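Local coordinates for protein thymine dioxygenase (Neurospora crassa, PDB 5C3P) that probably oxidises thymine as a non-haem iron dioxygenase that uses 2-oxoglutarate as its co-substrate, at residues D188-L193 against A292-P297; E215-G220 against A256-A261; A88-S93 against P134-A139. All coordinates share one frame; numbering follows the deposited sequence.

Contact 1: D188-L193 against A292-P297. With AKG (2-oxoglutaric acid), chain F.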
loop_
_atom_site.group_PDB
_atom_site.type_symbol
_atom_site.label_atom_id
_atom_site.label_comp_id
_atom_site.label_asym_id
_atom_site.label_seq_id
_atom_site.Cartn_x
_atom_site.Cartn_y
_atom_site.Cartn_z
ATOM N N ASP A 188 -1.279 13.421 -4.674
ATOM C CA ASP A 188 -0.891 12.582 -5.811
ATOM C C ASP A 188 -0.796 11.134 -5.354
ATOM O O ASP A 188 0.283 10.534 -5.340
ATOM C CB ASP A 188 0.442 13.074 -6.404
ATOM C CG ASP A 188 0.271 14.323 -7.257
ATOM O OD1 ASP A 188 -0.656 14.322 -8.093
ATOM O OD2 ASP A 188 1.055 15.297 -7.114
ATOM N N ASN A 189 -1.941 10.590 -4.953
ATOM C CA ASN A 189 -2.021 9.272 -4.325
ATOM C C ASN A 189 -2.825 8.340 -5.217
ATOM O O ASN A 189 -3.553 8.802 -6.105
ATOM C CB ASN A 189 -2.683 9.356 -2.947
ATOM C CG ASN A 189 -1.992 10.339 -2.006
ATOM O OD1 ASN A 189 -0.768 10.489 -2.020
ATOM N ND2 ASN A 189 -2.787 11.008 -1.170
ATOM N N ILE A 190 -2.684 7.035 -4.984
ATOM C CA ILE A 190 -3.397 6.008 -5.748
ATOM C C ILE A 190 -4.118 5.087 -4.773
ATOM O O ILE A 190 -3.488 4.483 -3.898
ATOM C CB ILE A 190 -2.445 5.152 -6.614
ATOM C CG1 ILE A 190 -1.740 6.023 -7.669
ATOM C CG2 ILE A 190 -3.188 3.988 -7.283
ATOM C CD1 ILE A 190 -2.654 6.639 -8.712
ATOM N N LEU A 191 -5.435 4.980 -4.952
ATOM C CA LEU A 191 -6.255 4.029 -4.244
ATOM C C LEU A 191 -6.318 2.768 -5.088
ATOM O O LEU A 191 -6.866 2.788 -6.186
ATOM C CB LEU A 191 -7.670 4.600 -4.037
ATOM C CG LEU A 191 -8.729 3.672 -3.407
ATOM C CD1 LEU A 191 -8.361 3.271 -1.990
ATOM C CD2 LEU A 191 -10.092 4.345 -3.413
ATOM N N ARG A 192 -5.765 1.668 -4.578
ATOM C CA ARG A 192 -5.788 0.396 -5.298
ATOM C C ARG A 192 -6.667 -0.645 -4.611
ATOM O O ARG A 192 -6.320 -1.158 -3.543
ATOM C CB ARG A 192 -4.375 -0.169 -5.455
ATOM C CG ARG A 192 -4.322 -1.479 -6.257
ATOM C CD ARG A 192 -2.959 -2.148 -6.182
ATOM N NE ARG A 192 -1.999 -1.537 -7.081
ATOM C CZ ARG A 192 -0.705 -1.846 -7.139
ATOM N NH1 ARG A 192 -0.178 -2.755 -6.326
ATOM N NH2 ARG A 192 0.078 -1.216 -8.010
ATOM N N LEU A 193 -7.782 -0.985 -5.247
ATOM C CA LEU A 193 -8.608 -2.111 -4.806
ATOM C C LEU A 193 -7.984 -3.412 -5.319
ATOM O O LEU A 193 -7.632 -3.500 -6.491
ATOM C CB LEU A 193 -10.022 -1.982 -5.348
ATOM C CG LEU A 193 -10.707 -0.620 -5.154
ATOM C CD1 LEU A 193 -12.093 -0.646 -5.783
ATOM C CD2 LEU A 193 -10.791 -0.245 -3.688
ATOM N N ALA A 292 -5.043 -1.041 -0.877
ATOM C CA ALA A 292 -3.811 -0.301 -0.637
ATOM C C ALA A 292 -3.956 1.135 -1.132
ATOM O O ALA A 292 -4.347 1.373 -2.268
ATOM C CB ALA A 292 -2.642 -0.974 -1.342
ATOM N N TYR A 293 -3.626 2.092 -0.282
ATOM C CA TYR A 293 -3.675 3.487 -0.670
ATOM C C TYR A 293 -2.250 3.994 -0.656
ATOM O O TYR A 293 -1.655 4.159 0.412
ATOM C CB TYR A 293 -4.560 4.260 0.302
ATOM C CG TYR A 293 -4.804 5.696 -0.074
ATOM C CD1 TYR A 293 -5.780 6.039 -0.994
ATOM C CD2 TYR A 293 -4.063 6.712 0.506
ATOM C CE1 TYR A 293 -6.012 7.374 -1.323
ATOM C CE2 TYR A 293 -4.283 8.040 0.186
ATOM C CZ TYR A 293 -5.265 8.361 -0.720
ATOM O OH TYR A 293 -5.469 9.671 -1.029
ATOM N N PHE A 294 -1.699 4.166 -1.852
ATOM C CA PHE A 294 -0.306 4.534 -2.033
ATOM C C PHE A 294 -0.201 6.041 -1.984
ATOM O O PHE A 294 -0.772 6.749 -2.842
ATOM C CB PHE A 294 0.229 4.011 -3.367
ATOM C CG PHE A 294 0.191 2.517 -3.482
ATOM C CD1 PHE A 294 1.145 1.729 -2.841
ATOM C CD2 PHE A 294 -0.803 1.889 -4.225
ATOM C CE1 PHE A 294 1.105 0.346 -2.945
ATOM C CE2 PHE A 294 -0.846 0.510 -4.337
ATOM C CZ PHE A 294 0.107 -0.269 -3.694
ATOM N N CYS A 295 0.497 6.519 -0.956
ATOM C CA CYS A 295 0.704 7.934 -0.740
ATOM C C CYS A 295 2.062 8.339 -1.308
ATOM O O CYS A 295 3.061 7.617 -1.158
ATOM C CB CYS A 295 0.642 8.282 0.741
ATOM S SG CYS A 295 -0.822 7.689 1.630
ATOM N N ASN A 296 2.083 9.488 -1.971
ATOM C CA ASN A 296 3.295 10.028 -2.572
ATOM C C ASN A 296 3.402 11.528 -2.307
ATOM O O ASN A 296 2.379 12.196 -2.100
ATOM C CB ASN A 296 3.294 9.797 -4.088
ATOM C CG ASN A 296 3.208 8.331 -4.455
ATOM O OD1 ASN A 296 4.138 7.568 -4.208
ATOM N ND2 ASN A 296 2.100 7.929 -5.045
ATOM N N PRO A 297 4.639 12.068 -2.307
ATOM C CA PRO A 297 4.791 13.518 -2.340
ATOM C C PRO A 297 4.241 14.078 -3.645
ATOM O O PRO A 297 4.167 13.358 -4.650
ATOM C CB PRO A 297 6.315 13.726 -2.278
ATOM C CG PRO A 297 6.886 12.420 -1.830
ATOM C CD PRO A 297 5.946 11.382 -2.362
HETATM C C1 AKG F . 0.688 -3.942 -2.881
HETATM O O1 AKG F . 1.647 -3.142 -2.958
HETATM O O2 AKG F . -0.220 -3.953 -3.747
HETATM C C2 AKG F . 0.655 -4.888 -1.752
HETATM O O5 AKG F . 1.651 -5.041 -1.046
HETATM C C3 AKG F . -0.614 -5.667 -1.473
HETATM C C4 AKG F . -0.600 -6.292 -0.082
HETATM C C5 AKG F . -1.921 -6.928 0.287
HETATM O O3 AKG F . -2.110 -7.201 1.490
HETATM O O4 AKG F . -2.764 -7.197 -0.598
HETATM O O HOH W 1 0.743 14.493 -3.024
#
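I190, L191 and R192 pair with F294, Y293 and A292 as neighbouring antiparallel strands, whose axes approach to 4.7 Å at 160°. They belong to the large sheet of the double-stranded beta-helix (jelly-roll) core of 2-oxoglutarate dioxygenases. I190 and F294 exchange two backbone hydrogen bonds, as do R192 and A292, while L191 and Y293 between them form the non-hydrogen-bonded pair. Next to the I190-F294 pair, asparagine side chains take over the bonding. The carboxamide of N189 spans two partners: OD1 accepts N296 N at 3.0 Å with an N-H...O angle of 161°, and ND2 donates to Y293 OH, also at 3.0 Å, so both ends of the amide are held and its rotation is fixed. N296 reciprocates through ND2, which donates to D188 O in the carbonyl plane and in the plane of its own amide. The D188 carboxylate is held elsewhere, OD1 in a salt bridge with R127 and OD2 by H299 N. On the face holding L191 and Y293, the tyrosine side chain reaches across toward the partner strand, at about a right angle to L191, CD1 lying 3.9 Å from L191 CB, and F155 of helix 147-173 meets the ring edge-to-face. The other face looks into the active site. R192 leaves its strand with CG opposite the backbone N (chi1 -178°) and bends at chi3, which brings F294 CE2 over one guanidinium face, toward its rim, with CE2 3.6 Å from NE; the two planes are steeply inclined. The F294 ring edge in turn faces the 2-oxoglutarate carboxylate, CZ being 3.3 Å from O1, and R192 NH1 makes a weak hydrogen bond of 2.8 Å to O2 of that carboxylate.

Contact 2: E215-G220 against A256-A261. With NI (nickel (II) ion), chain E; AKG (2-oxoglutaric acid), chain F.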
loop_
_atom_site.group_PDB
_atom_site.type_symbol
_atom_site.label_atom_id
_atom_site.label_comp_id
_atom_site.label_asym_id
_atom_site.label_seq_id
_atom_site.Cartn_x
_atom_site.Cartn_y
_atom_site.Cartn_z
ATOM N N GLU A 215 6.946 -10.733 -4.067
ATOM C CA GLU A 215 7.703 -9.918 -3.121
ATOM C C GLU A 215 8.167 -8.610 -3.767
ATOM O O GLU A 215 8.480 -8.569 -4.943
ATOM C CB GLU A 215 8.883 -10.708 -2.552
ATOM C CG GLU A 215 10.065 -10.889 -3.495
ATOM C CD GLU A 215 11.245 -11.586 -2.825
ATOM O OE1 GLU A 215 11.028 -12.533 -2.043
ATOM O OE2 GLU A 215 12.402 -11.187 -3.084
ATOM N N HIS A 216 8.216 -7.550 -2.974
ATOM C CA HIS A 216 8.540 -6.227 -3.470
ATOM C C HIS A 216 8.626 -5.257 -2.313
ATOM O O HIS A 216 8.196 -5.547 -1.183
ATOM C CB HIS A 216 7.454 -5.710 -4.438
ATOM C CG HIS A 216 6.117 -5.556 -3.794
ATOM N ND1 HIS A 216 5.317 -6.632 -3.482
ATOM C CD2 HIS A 216 5.460 -4.461 -3.347
ATOM C CE1 HIS A 216 4.216 -6.209 -2.892
ATOM N NE2 HIS A 216 4.275 -4.896 -2.811
ATOM N N THR A 217 9.170 -4.087 -2.616
ATOM C CA THR A 217 8.987 -2.916 -1.773
ATOM C C THR A 217 8.102 -1.944 -2.528
ATOM O O THR A 217 8.126 -1.907 -3.756
ATOM C CB THR A 217 10.315 -2.213 -1.455
ATOM O OG1 THR A 217 10.989 -1.875 -2.674
ATOM C CG2 THR A 217 11.190 -3.078 -0.620
ATOM N N ASP A 218 7.317 -1.161 -1.795
ATOM C CA ASP A 218 6.521 -0.102 -2.392
ATOM C C ASP A 218 7.433 1.058 -2.779
ATOM O O ASP A 218 8.473 1.285 -2.143
ATOM C CB ASP A 218 5.438 0.376 -1.411
ATOM C CG ASP A 218 4.394 -0.691 -1.120
ATOM O OD1 ASP A 218 4.355 -1.709 -1.833
ATOM O OD2 ASP A 218 3.594 -0.509 -0.182
ATOM N N TYR A 219 7.037 1.792 -3.815
ATOM C CA TYR A 219 7.881 2.852 -4.388
ATOM C C TYR A 219 7.759 4.198 -3.675
ATOM O O TYR A 219 8.717 4.962 -3.631
ATOM C CB TYR A 219 7.546 3.092 -5.862
ATOM C CG TYR A 219 7.456 1.854 -6.722
ATOM C CD1 TYR A 219 8.361 0.813 -6.582
ATOM C CD2 TYR A 219 6.463 1.738 -7.690
ATOM C CE1 TYR A 219 8.280 -0.317 -7.378
ATOM C CE2 TYR A 219 6.368 0.613 -8.488
ATOM C CZ TYR A 219 7.278 -0.412 -8.330
ATOM O OH TYR A 219 7.174 -1.532 -9.117
ATOM N N GLY A 220 6.580 4.474 -3.125
ATOM C CA GLY A 220 6.226 5.817 -2.665
ATOM C C GLY A 220 6.672 6.178 -1.265
ATOM O O GLY A 220 7.668 5.669 -0.766
ATOM N N ALA A 256 6.319 2.161 5.083
ATOM C CA ALA A 256 7.081 3.145 4.343
ATOM C C ALA A 256 7.504 2.580 3.002
ATOM O O ALA A 256 7.775 1.398 2.875
ATOM C CB ALA A 256 8.309 3.547 5.138
ATOM N N GLY A 257 7.568 3.451 1.999
ATOM C CA GLY A 257 8.049 3.074 0.681
ATOM C C GLY A 257 9.464 3.560 0.434
ATOM O O GLY A 257 10.084 4.216 1.285
ATOM N N ASP A 258 9.969 3.227 -0.744
ATOM C CA ASP A 258 11.364 3.494 -1.115
ATOM C C ASP A 258 11.675 4.986 -1.131
ATOM O O ASP A 258 12.775 5.405 -0.768
ATOM C CB ASP A 258 11.660 2.873 -2.491
ATOM C CG ASP A 258 11.717 1.348 -2.453
ATOM O OD1 ASP A 258 11.741 0.753 -1.357
ATOM O OD2 ASP A 258 11.789 0.729 -3.537
ATOM N N LEU A 259 10.702 5.788 -1.558
ATOM C CA LEU A 259 10.893 7.223 -1.621
ATOM C C LEU A 259 11.082 7.824 -0.226
ATOM O O LEU A 259 11.929 8.693 -0.027
ATOM C CB LEU A 259 9.741 7.902 -2.366
ATOM C CG LEU A 259 9.987 9.357 -2.776
ATOM C CD1 LEU A 259 11.388 9.573 -3.351
ATOM C CD2 LEU A 259 8.948 9.788 -3.793
ATOM N N LEU A 260 10.323 7.337 0.747
ATOM C CA LEU A 260 10.485 7.789 2.128
ATOM C C LEU A 260 11.780 7.262 2.748
ATOM O O LEU A 260 12.430 7.973 3.505
ATOM C CB LEU A 260 9.285 7.400 2.988
ATOM C CG LEU A 260 9.288 7.844 4.459
ATOM C CD1 LEU A 260 9.512 9.334 4.592
ATOM C CD2 LEU A 260 7.981 7.463 5.134
ATOM N N ALA A 261 12.158 6.023 2.448
ATOM C CA ALA A 261 13.460 5.522 2.909
ATOM C C ALA A 261 14.545 6.528 2.526
ATOM O O ALA A 261 15.350 6.971 3.353
ATOM C CB ALA A 261 13.759 4.144 2.309
HETATM NI NI NI E . 3.159 -3.509 -1.305
HETATM C C1 AKG F . 0.688 -3.942 -2.881
HETATM O O1 AKG F . 1.647 -3.142 -2.958
HETATM O O2 AKG F . -0.220 -3.953 -3.747
HETATM C C2 AKG F . 0.655 -4.888 -1.752
HETATM O O5 AKG F . 1.651 -5.041 -1.046
HETATM C C3 AKG F . -0.614 -5.667 -1.473
HETATM C C4 AKG F . -0.600 -6.292 -0.082
HETATM C C5 AKG F . -1.921 -6.928 0.287
HETATM O O3 AKG F . -2.110 -7.201 1.490
HETATM O O4 AKG F . -2.764 -7.197 -0.598
HETATM O O HOH W 2 7.995 -1.300 1.074
HETATM O O HOH W 3 1.792 -2.298 0.079
#
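T217 and D218 touch the turn that starts helix 258-263, and D218 also joins H216 in binding the nickel ion. H216 NE2 coordinates the metal at 2.3 Å and D218 OD1 at 2.2 Å; O1 and O5 of 2-oxoglutarate chelate it, and water 3 and H273 complete six ligands. The D218 carboxylate thus binds through one oxygen, while OD2 takes a hydrogen bond from water 3 at 2.6 Å and is also hydrogen-bonded to T223 OG1 and N255 ND2, a second shell that limits rotation of the group. H216, D218 and H273 form the HXD...H facial triad of the 2-oxoglutarate-dependent oxygenases, with nickel probably standing in for iron. Further out, the triad segment is fixed by the helix N-terminus. D258 N donates to D218 O at 2.8 Å, and L259 N to Y219 O at 3.0 Å, the latter approaching 42° out of the carbonyl plane. G220 O adds weak bonds to L259 N and L260 N, so three successive carbonyls collect amides of the first helical turn. G257, the N-cap residue, lies with its CA 3.0 Å from G220 O, a close approach of backbone to backbone. Alongside, T217 OG1 donates to D258 OD2 at 2.9 Å on the syn side, 20° out of the carboxylate plane; chi1 of 56° sets the hydroxyl between the backbone N and carbonyl carbon, facing D258. That carboxylate is itself held by S270 at OD1 and by a salt bridge from R330 at OD2. Water 2 bridges D218 N and A256 O.

Contact 3: A88-S93 against P134-A139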
loop_
_atom_site.group_PDB
_atom_site.type_symbol
_atom_site.label_atom_id
_atom_site.label_comp_id
_atom_site.label_asym_id
_atom_site.label_seq_id
_atom_site.Cartn_x
_atom_site.Cartn_y
_atom_site.Cartn_z
ATOM N N ALA A 88 -1.191 5.152 -17.925
ATOM C CA ALA A 88 -2.353 5.783 -17.308
ATOM C C ALA A 88 -2.337 5.573 -15.804
ATOM O O ALA A 88 -2.595 6.503 -15.051
ATOM C CB ALA A 88 -3.648 5.236 -17.906
ATOM N N ASN A 89 -2.014 4.349 -15.385
ATOM C CA ASN A 89 -2.012 3.948 -13.967
ATOM C C ASN A 89 -3.373 4.174 -13.312
ATOM O O ASN A 89 -3.467 4.516 -12.131
ATOM C CB ASN A 89 -0.908 4.670 -13.189
ATOM C CG ASN A 89 -0.547 3.971 -11.874
ATOM O OD1 ASN A 89 -1.038 2.877 -11.564
ATOM N ND2 ASN A 89 0.322 4.607 -11.095
ATOM N N ARG A 90 -4.420 3.948 -14.097
ATOM C CA ARG A 90 -5.789 4.246 -13.708
ATOM C C ARG A 90 -6.756 3.232 -14.303
ATOM O O ARG A 90 -6.745 2.988 -15.508
ATOM C CB ARG A 90 -6.158 5.651 -14.183
ATOM C CG ARG A 90 -6.404 6.649 -13.067
ATOM C CD ARG A 90 -5.206 7.500 -12.687
ATOM N NE ARG A 90 -5.662 8.826 -12.260
ATOM C CZ ARG A 90 -4.888 9.798 -11.779
ATOM N NH1 ARG A 90 -3.569 9.626 -11.635
ATOM N NH2 ARG A 90 -5.447 10.950 -11.420
ATOM N N GLY A 91 -7.593 2.637 -13.458
ATOM C CA GLY A 91 -8.571 1.657 -13.910
ATOM C C GLY A 91 -8.193 0.223 -13.608
ATOM O O GLY A 91 -7.367 -0.044 -12.739
ATOM N N TYR A 92 -8.813 -0.698 -14.342
ATOM C CA TYR A 92 -8.744 -2.125 -14.036
ATOM C C TYR A 92 -7.528 -2.781 -14.682
ATOM O O TYR A 92 -7.220 -2.492 -15.833
ATOM C CB TYR A 92 -10.017 -2.820 -14.511
ATOM C CG TYR A 92 -9.975 -4.323 -14.396
ATOM C CD1 TYR A 92 -10.210 -4.952 -13.180
ATOM C CD2 TYR A 92 -9.710 -5.117 -15.507
ATOM C CE1 TYR A 92 -10.180 -6.329 -13.071
ATOM C CE2 TYR A 92 -9.679 -6.499 -15.411
ATOM C CZ TYR A 92 -9.912 -7.097 -14.192
ATOM O OH TYR A 92 -9.867 -8.463 -14.090
ATOM N N SER A 93 -6.859 -3.658 -13.927
ATOM C CA SER A 93 -5.725 -4.455 -14.421
ATOM C C SER A 93 -5.761 -5.868 -13.858
ATOM O O SER A 93 -6.155 -6.075 -12.715
ATOM C CB SER A 93 -4.394 -3.827 -13.998
ATOM O OG SER A 93 -4.152 -2.643 -14.727
ATOM N N PRO A 134 -7.726 11.043 -16.220
ATOM C CA PRO A 134 -9.022 10.779 -15.600
ATOM C C PRO A 134 -9.175 9.312 -15.188
ATOM O O PRO A 134 -8.523 8.436 -15.752
ATOM C CB PRO A 134 -10.022 11.164 -16.698
ATOM C CG PRO A 134 -9.279 10.988 -17.984
ATOM C CD PRO A 134 -7.808 11.105 -17.693
ATOM N N ASN A 135 -10.008 9.068 -14.181
ATOM C CA ASN A 135 -10.368 7.714 -13.751
ATOM C C ASN A 135 -11.447 7.110 -14.659
ATOM O O ASN A 135 -12.453 7.765 -14.932
ATOM C CB ASN A 135 -10.903 7.755 -12.314
ATOM C CG ASN A 135 -9.836 8.128 -11.291
ATOM O OD1 ASN A 135 -8.714 7.630 -11.334
ATOM N ND2 ASN A 135 -10.193 8.996 -10.356
ATOM N N PRO A 136 -11.257 5.859 -15.120
ATOM C CA PRO A 136 -12.313 5.194 -15.880
ATOM C C PRO A 136 -13.328 4.501 -14.963
ATOM O O PRO A 136 -13.146 3.340 -14.593
ATOM C CB PRO A 136 -11.544 4.172 -16.714
ATOM C CG PRO A 136 -10.380 3.809 -15.852
ATOM C CD PRO A 136 -10.031 5.042 -15.062
ATOM N N TRP A 137 -14.396 5.214 -14.622
ATOM C CA TRP A 137 -15.426 4.703 -13.719
ATOM C C TRP A 137 -16.348 3.715 -14.408
ATOM O O TRP A 137 -16.685 3.898 -15.577
ATOM C CB TRP A 137 -16.261 5.861 -13.182
ATOM C CG TRP A 137 -15.467 6.794 -12.354
ATOM C CD1 TRP A 137 -15.036 8.035 -12.702
ATOM C CD2 TRP A 137 -14.962 6.545 -11.037
ATOM N NE1 TRP A 137 -14.311 8.591 -11.673
ATOM C CE2 TRP A 137 -14.250 7.694 -10.640
ATOM C CE3 TRP A 137 -15.057 5.468 -10.151
ATOM C CZ2 TRP A 137 -13.638 7.801 -9.392
ATOM C CZ3 TRP A 137 -14.445 5.571 -8.915
ATOM C CH2 TRP A 137 -13.740 6.727 -8.546
ATOM N N PRO A 138 -16.773 2.663 -13.694
ATOM C CA PRO A 138 -17.736 1.756 -14.305
ATOM C C PRO A 138 -19.116 2.388 -14.370
ATOM O O PRO A 138 -19.406 3.326 -13.624
ATOM C CB PRO A 138 -17.743 0.549 -13.359
ATOM C CG PRO A 138 -17.345 1.110 -12.036
ATOM C CD PRO A 138 -16.408 2.253 -12.325
ATOM N N ALA A 139 -19.949 1.877 -15.269
ATOM C CA ALA A 139 -21.346 2.305 -15.370
ATOM C C ALA A 139 -22.067 2.118 -14.034
ATOM O O ALA A 139 -22.041 1.035 -13.443
ATOM C CB ALA A 139 -22.064 1.526 -16.463
#
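R90 and N135 cross at a slant, their guanidinium and amide planes 32° apart, where the loop between strand 121-125 and helix 147-173 comes back beside edge strand 91-93 of the main sheet of the double-stranded beta-helix fold. The arginine presents its aliphatic stem as much as its charge: CG lies 3.0 Å from N135 OD1, closer than NE, whose hydrogen bond to the same oxygen is long (3.4 Å) and bent to 129°, hence weak. The stem takes unusual torsions, with chi1 at -114° and further bends at chi2 and chi3, and its far end leads to a salt bridge between NH2 and E130. N135 is directed by its other end: ND2 donates to G126 O and to E128, which fixes the amide and leaves OD1 turned toward R90. The asparagine also touches W137: its CB sits over one face of the indole, toward the rim, and W137 NE1 shares the E128 carboxylate with N135 ND2. P136 makes the second half of the contact. Its ring comes in against the backbone of R90 and G91, CG lying 3.7 Å from R90 O. G91 has backbone angles, with a positive phi, that call for glycine, and the proline ring closes directly on its CA. A hydrogen bond between Y123 OH and P136 O ties the loop to strand 121-125 as well. The closest approach of the proline is CG to G91 CA, at 3.4 Å.

In the fold
Contacts 1 and 2 both touch 2-oxoglutarate, their centres 12 Å apart; of the two, only contact 2 binds the nickel ion, with the F294 side chain of contact 1 about 5 Å from it. Along the chain, both segments of contact 2 fall between those of contact 1. They touch directly: F294 CE1 lies 3.8 Å from D218 OD2, N296 OD1 packs 3.1 Å from G220 CA, and P297 CD lies 3.7 Å from L259 CD2. Contact 1 thus borders the co-substrate from the sheet. Contact 3 lies at the edge of that sheet, centred 14 Å from contact 1, which it meets through I190 CD1, 4.1 Å from N89 O. Contacts 2 and 3 do not touch, their nearest atoms being about 8 Å apart.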